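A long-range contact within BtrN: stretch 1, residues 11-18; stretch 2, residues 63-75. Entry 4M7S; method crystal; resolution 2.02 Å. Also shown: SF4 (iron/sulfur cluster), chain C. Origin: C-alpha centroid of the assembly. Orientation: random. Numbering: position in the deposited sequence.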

ATOM      1  N   GLU A  11       5.864   1.722  -2.109  1.00 22.30           N
ATOM      2  CA  GLU A  11       6.776   2.536  -1.312  1.00 24.85           C
ATOM      3  C   GLU A  11       7.735   3.316  -2.220  1.00 25.59           C
ATOM      4  O   GLU A  11       8.911   2.956  -2.352  1.00 25.10           O
ATOM      5  N   VAL A  12       7.243   4.383  -2.847  1.00 21.71           N
ATOM      6  CA  VAL A  12       8.100   5.185  -3.738  1.00 22.47           C
ATOM      7  C   VAL A  12       9.205   5.917  -2.961  1.00 23.49           C
ATOM      8  O   VAL A  12      10.201   6.354  -3.534  1.00 27.41           O
ATOM      9  N   ASN A  13       9.027   6.051  -1.651  1.00 27.15           N
ATOM     10  CA  ASN A  13      10.129   6.475  -0.797  1.00 29.43           C
ATOM     11  C   ASN A  13       9.889   6.001   0.624  1.00 28.08           C
ATOM     12  O   ASN A  13       8.745   5.891   1.059  1.00 30.99           O
ATOM     13  N   SER A  14      10.965   5.732   1.353  1.00 28.71           N
ATOM     14  CA  SER A  14      10.838   5.049   2.644  1.00 33.20           C
ATOM     15  C   SER A  14      10.900   5.989   3.848  1.00 32.78           C
ATOM     16  O   SER A  14      10.550   5.599   4.959  1.00 35.14           O
ATOM     17  N   GLN A  15      11.356   7.219   3.640  1.00 30.77           N
ATOM     18  CA  GLN A  15      11.485   8.153   4.758  1.00 32.95           C
ATOM     19  C   GLN A  15      10.177   8.893   4.985  1.00 35.44           C
ATOM     20  O   GLN A  15       9.439   9.181   4.044  1.00 27.11           O
ATOM     21  N   CYS A  16       9.891   9.182   6.245  1.00 36.75           N
ATOM     22  CA  CYS A  16       8.845  10.127   6.592  1.00 36.00           C
ATOM     23  C   CYS A  16       9.435  11.249   7.435  1.00 34.71           C
ATOM     24  O   CYS A  16      10.391  11.028   8.180  1.00 31.43           O
ATOM     25  N   ASN A  17       8.863  12.447   7.333  1.00 32.57           N
ATOM     26  CA  ASN A  17       9.395  13.597   8.062  1.00 34.17           C
ATOM     27  C   ASN A  17       9.004  13.585   9.537  1.00 33.16           C
ATOM     28  O   ASN A  17       9.583  14.308  10.350  1.00 34.90           O
ATOM     29  N   ARG A  18       8.020  12.763   9.882  1.00 33.84           N
ATOM     30  CA  ARG A  18       7.580  12.699  11.271  1.00 37.62           C
ATOM     31  C   ARG A  18       8.191  11.516  12.018  1.00 36.62           C
ATOM     32  O   ARG A  18       8.819  10.638  11.419  1.00 33.41           O
ATOM     33  N   GLY A  63       6.256   5.629   4.570  1.00 32.77           N
ATOM     34  CA  GLY A  63       6.952   6.872   4.293  1.00 33.85           C
ATOM     35  C   GLY A  63       5.985   7.919   3.781  1.00 31.05           C
ATOM     36  O   GLY A  63       4.823   7.616   3.499  1.00 31.87           O
ATOM     37  N   GLU A  64       6.468   9.153   3.665  1.00 25.69           N
ATOM     38  CA  GLU A  64       5.661  10.264   3.183  1.00 20.17           C
ATOM     39  C   GLU A  64       5.862  10.418   1.681  1.00 18.81           C
ATOM     40  O   GLU A  64       6.970  10.741   1.237  1.00 21.93           O
ATOM     41  N   PRO A  65       4.800  10.192   0.885  1.00 20.56           N
ATOM     42  CA  PRO A  65       4.990  10.238  -0.571  1.00 22.41           C
ATOM     43  C   PRO A  65       5.373  11.627  -1.095  1.00 22.50           C
ATOM     44  O   PRO A  65       6.093  11.708  -2.085  1.00 23.47           O
ATOM     45  N   LEU A  66       4.918  12.699  -0.453  1.00 21.58           N
ATOM     46  CA  LEU A  66       5.278  14.049  -0.914  1.00 25.03           C
ATOM     47  C   LEU A  66       6.762  14.381  -0.725  1.00 25.02           C
ATOM     48  O   LEU A  66       7.227  15.444  -1.147  1.00 27.94           O
ATOM     49  N   LEU A  67       7.498  13.479  -0.081  1.00 23.50           N
ATOM     50  CA  LEU A  67       8.940  13.634   0.067  1.00 23.19           C
ATOM     51  C   LEU A  67       9.670  13.024  -1.127  1.00 25.28           C
ATOM     52  O   LEU A  67      10.856  13.249  -1.319  1.00 26.09           O
ATOM     53  N   CYS A  68       8.955  12.239  -1.923  1.00 22.54           N
ATOM     54  CA  CYS A  68       9.558  11.569  -3.062  1.00 22.42           C
ATOM     55  C   CYS A  68       9.899  12.609  -4.117  1.00 22.76           C
ATOM     56  O   CYS A  68       9.013  13.332  -4.588  1.00 25.82           O
ATOM     57  N   LYS A  69      11.166  12.691  -4.506  1.00 21.19           N
ATOM     58  CA  LYS A  69      11.568  13.733  -5.447  1.00 25.62           C
ATOM     59  C   LYS A  69      11.050  13.462  -6.859  1.00 26.65           C
ATOM     60  O   LYS A  69      10.972  14.375  -7.674  1.00 26.19           O
ATOM     61  N   ASN A  70      10.662  12.213  -7.119  1.00 25.62           N
ATOM     62  CA  ASN A  70      10.155  11.808  -8.431  1.00 25.70           C
ATOM     63  C   ASN A  70       8.650  11.632  -8.435  1.00 23.71           C
ATOM     64  O   ASN A  70       8.108  11.029  -9.357  1.00 22.88           O
ATOM     65  N   LEU A  71       7.972  12.144  -7.412  1.00 21.51           N
ATOM     66  CA  LEU A  71       6.536  11.901  -7.289  1.00 22.13           C
ATOM     67  C   LEU A  71       5.724  12.318  -8.529  1.00 22.34           C
ATOM     68  O   LEU A  71       4.892  11.551  -9.004  1.00 23.64           O
ATOM     69  N   ASP A  72       5.963  13.513  -9.057  1.00 22.88           N
ATOM     70  CA  ASP A  72       5.192  13.977 -10.212  1.00 23.45           C
ATOM     71  C   ASP A  72       5.362  13.039 -11.397  1.00 24.34           C
ATOM     72  O   ASP A  72       4.391  12.694 -12.064  1.00 23.23           O
ATOM     73  N   LEU A  73       6.611  12.656 -11.650  1.00 22.35           N
ATOM     74  CA  LEU A  73       6.963  11.696 -12.690  1.00 23.84           C
ATOM     75  C   LEU A  73       6.194  10.394 -12.488  1.00 24.43           C
ATOM     76  O   LEU A  73       5.568   9.874 -13.420  1.00 21.61           O
ATOM     77  N   PHE A  74       6.256   9.868 -11.265  1.00 19.48           N
ATOM     78  CA  PHE A  74       5.597   8.607 -10.932  1.00 22.07           C
ATOM     79  C   PHE A  74       4.085   8.685 -11.099  1.00 23.49           C
ATOM     80  O   PHE A  74       3.463   7.750 -11.600  1.00 18.72           O
ATOM     81  N   VAL A  75       3.489   9.790 -10.667  1.00 22.12           N
ATOM     82  CA  VAL A  75       2.048   9.970 -10.835  1.00 23.85           C
ATOM     83  C   VAL A  75       1.666  10.111 -12.316  1.00 24.30           C
ATOM     84  O   VAL A  75       0.684   9.519 -12.775  1.00 25.71           O
TER

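Of the residues in stretch 1, Val 12 and Asn 13 aim their CA-to-CB bonds toward stretch 2, and they meet different surroundings. Val 12, rotamer m, is packed among apolar groups: CG2 lies 3.8 Å from Cys 68 SG and 4.4 Å from Leu 71 CD1, while CB approaches Phe 74 CD2 at 3.8 Å, oblique to the ring. Cys 68 (t) and Phe 74 (m) point back toward it.

Asn 13 takes chi1 p (74°) with chi2 at -68°, which carries its amide to the backbone at Glu 64. Asn 13 ND2 donates to Glu 64 O (3.0 Å, 136°). Asn 13 OD1 also sits 2.9 Å from Glu 64 O, but both are acceptors, so that proximity is no bond. Glu 64 O also accepts from Leu 67 N at 3.1 Å. Leu 67 CB lies 3.6 Å from Asn 13 ND2, and its t chi2 extends CD1 to 3.8 Å from Asn 17 N.

Glu 64 N donates to Gln 15 O (3.0 Å, 162°). At Gly 63 an ideal CB would fall 2.4 Å from Asn 13 O, a clash. Separately, water 1 bridges the two backbones: its O donates to Asn 13 O (2.6 Å) and weakly accepts from Gly 63 N (2.9 Å).

Cys 16, t and sideways, directs SG to SF4 FE1 (2.4 Å); Arg 18 N donates to that SG at 3.3 Å.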

ATOM      1  CB  GLU A  11       7.568   1.647  -0.347  1.00 26.59           C
ATOM      2  CG  GLU A  11       8.240   2.390   0.799  1.00 28.31           C
ATOM      3  CD  GLU A  11       9.009   1.461   1.727  1.00 34.94           C
ATOM      4  OE1 GLU A  11       9.487   0.394   1.258  1.00 31.99           O
ATOM      5  OE2 GLU A  11       9.124   1.799   2.926  1.00 40.64           O
ATOM      6  CB  VAL A  12       7.285   6.157  -4.620  1.00 22.66           C
ATOM      7  CG1 VAL A  12       6.237   5.382  -5.417  1.00 21.93           C
ATOM      8  CG2 VAL A  12       6.615   7.242  -3.766  1.00 22.92           C
ATOM      9  CB  ASN A  13      10.324   7.988  -0.846  1.00 33.54           C
ATOM     10  CG  ASN A  13       9.263   8.731  -0.085  1.00 35.94           C
ATOM     11  OD1 ASN A  13       8.099   8.741  -0.488  1.00 37.44           O
ATOM     12  ND2 ASN A  13       9.652   9.367   1.025  1.00 37.52           N
ATOM     13  CB  SER A  14      11.935   4.002   2.773  1.00 34.06           C
ATOM     14  OG  SER A  14      13.204   4.626   2.729  1.00 33.68           O
ATOM     15  CB  GLN A  15      12.633   9.167   4.550  1.00 30.29           C
ATOM     16  CG  GLN A  15      12.872  10.083   5.778  1.00 70.54           C
ATOM     17  CD  GLN A  15      14.055  11.046   5.639  1.00 72.94           C
ATOM     18  OE1 GLN A  15      14.264  11.657   4.587  1.00 74.70           O
ATOM     19  NE2 GLN A  15      14.825  11.193   6.716  1.00 72.22           N
ATOM     20  CB  CYS A  16       7.738   9.443   7.380  1.00 35.19           C
ATOM     21  SG  CYS A  16       6.512  10.641   7.879  1.00 31.86           S
ATOM     22  CB  ASN A  17       8.960  14.914   7.415  1.00 33.12           C
ATOM     23  CG  ASN A  17       7.455  15.068   7.359  1.00 32.06           C
ATOM     24  OD1 ASN A  17       6.766  14.317   6.663  1.00 30.52           O
ATOM     25  ND2 ASN A  17       6.934  16.052   8.093  1.00 33.29           N
ATOM     26  CB  ARG A  18       6.050  12.705  11.368  1.00 39.38           C
ATOM     27  CG  ARG A  18       5.466  14.091  11.135  1.00 41.52           C
ATOM     28  CD  ARG A  18       3.974  14.162  11.356  1.00 43.26           C
ATOM     29  NE  ARG A  18       3.453  15.473  10.974  1.00 46.72           N
ATOM     30  CZ  ARG A  18       3.413  16.531  11.779  1.00 53.31           C
ATOM     31  NH1 ARG A  18       3.852  16.444  13.030  1.00 55.82           N
ATOM     32  NH2 ARG A  18       2.928  17.683  11.336  1.00 55.59           N
ATOM     33  CB  GLU A  64       6.091  11.551   3.900  1.00 19.49           C
ATOM     34  CG  GLU A  64       5.398  12.796   3.391  1.00 19.99           C
ATOM     35  CD  GLU A  64       3.876  12.638   3.342  1.00 22.64           C
ATOM     36  OE1 GLU A  64       3.266  13.100   2.351  1.00 21.59           O
ATOM     37  OE2 GLU A  64       3.297  12.074   4.299  1.00 23.92           O
ATOM     38  CB  PRO A  65       3.628   9.788  -1.135  1.00 20.47           C
ATOM     39  CG  PRO A  65       2.638  10.057  -0.023  1.00 24.27           C
ATOM     40  CD  PRO A  65       3.412   9.868   1.271  1.00 23.26           C
ATOM     41  CB  LEU A  66       4.413  15.127  -0.254  1.00 27.24           C
ATOM     42  CG  LEU A  66       2.903  15.111  -0.507  1.00 35.13           C
ATOM     43  CD1 LEU A  66       2.352  16.524  -0.461  1.00 40.18           C
ATOM     44  CD2 LEU A  66       2.548  14.469  -1.822  1.00 34.72           C
ATOM     45  CB  LEU A  67       9.432  12.981   1.360  1.00 25.70           C
ATOM     46  CG  LEU A  67       9.466  13.857   2.613  1.00 30.21           C
ATOM     47  CD1 LEU A  67      10.030  13.099   3.817  1.00 30.35           C
ATOM     48  CD2 LEU A  67      10.309  15.082   2.326  1.00 32.34           C
ATOM     49  CB  CYS A  68       8.572  10.551  -3.643  1.00 20.21           C
ATOM     50  SG  CYS A  68       9.195   9.678  -5.090  1.00 28.04           S
ATOM     51  CB  LYS A  69      13.084  13.954  -5.429  1.00 31.01           C
ATOM     52  CG  LYS A  69      13.948  12.878  -6.068  1.00 35.98           C
ATOM     53  CD  LYS A  69      15.421  13.133  -5.708  1.00 44.93           C
ATOM     54  CE  LYS A  69      16.399  12.457  -6.668  1.00 53.25           C
ATOM     55  NZ  LYS A  69      16.571  10.987  -6.453  1.00 56.51           N
ATOM     56  CB  ASN A  70      10.775  10.475  -8.868  1.00 23.73           C
ATOM     57  CG  ASN A  70      12.197  10.616  -9.328  1.00 26.71           C
ATOM     58  OD1 ASN A  70      12.514  11.474 -10.148  1.00 28.59           O
ATOM     59  ND2 ASN A  70      13.075   9.765  -8.804  1.00 29.71           N
ATOM     60  CB  LEU A  71       5.959  12.543  -6.025  1.00 22.19           C
ATOM     61  CG  LEU A  71       4.493  12.135  -5.826  1.00 22.06           C
ATOM     62  CD1 LEU A  71       4.378  10.641  -5.535  1.00 17.82           C
ATOM     63  CD2 LEU A  71       3.811  12.972  -4.752  1.00 19.79           C
ATOM     64  CB  ASP A  72       5.604  15.393 -10.635  1.00 22.14           C
ATOM     65  CG  ASP A  72       5.161  16.462  -9.640  1.00 30.55           C
ATOM     66  OD1 ASP A  72       4.478  16.126  -8.647  1.00 28.92           O
ATOM     67  OD2 ASP A  72       5.503  17.644  -9.860  1.00 37.95           O
ATOM     68  CB  LEU A  73       8.465  11.414 -12.601  1.00 25.01           C
ATOM     69  CG  LEU A  73       9.316  10.791 -13.714  1.00 31.17           C
ATOM     70  CD1 LEU A  73       9.951   9.520 -13.225  1.00 27.99           C
ATOM     71  CD2 LEU A  73       8.564  10.586 -15.026  1.00 30.25           C
ATOM     72  CB  PHE A  74       5.944   8.160  -9.505  1.00 18.64           C
ATOM     73  CG  PHE A  74       7.384   7.748  -9.332  1.00 23.02           C
ATOM     74  CD1 PHE A  74       8.181   7.489 -10.429  1.00 22.05           C
ATOM     75  CD2 PHE A  74       7.933   7.613  -8.063  1.00 22.93           C
ATOM     76  CE1 PHE A  74       9.501   7.106 -10.274  1.00 25.17           C
ATOM     77  CE2 PHE A  74       9.251   7.231  -7.900  1.00 22.49           C
ATOM     78  CZ  PHE A  74      10.035   6.977  -9.004  1.00 25.13           C
ATOM     79  CB  VAL A  75       1.549  11.190 -10.032  1.00 25.41           C
ATOM     80  CG1 VAL A  75       0.092  11.464 -10.338  1.00 25.66           C
ATOM     81  CG2 VAL A  75       1.751  10.951  -8.539  1.00 22.96           C
TER
HETATM   82 FE1  SF4 C 502       5.114   9.236   9.249  1.00 28.73          FE
HETATM   83 FE2  SF4 C 502       3.824   9.351  11.575  1.00 28.21          FE
HETATM   84 FE3  SF4 C 502       4.460   6.980  10.560  1.00 31.04          FE
HETATM   85 FE4  SF4 C 502       2.539   8.451   9.335  1.00 32.45          FE
HETATM   86  S1  SF4 C 502       2.413   7.522  11.430  1.00 29.64           S
HETATM   87  S2  SF4 C 502       4.248   7.339   8.293  1.00 32.88           S
HETATM   88  S3  SF4 C 502       3.316  10.591   9.704  1.00 28.53           S
HETATM   89  S4  SF4 C 502       5.962   8.575  11.299  1.00 26.58           S
HETATM   90  O   HOH W   1       6.367   4.962   1.708  1.00 44.11           O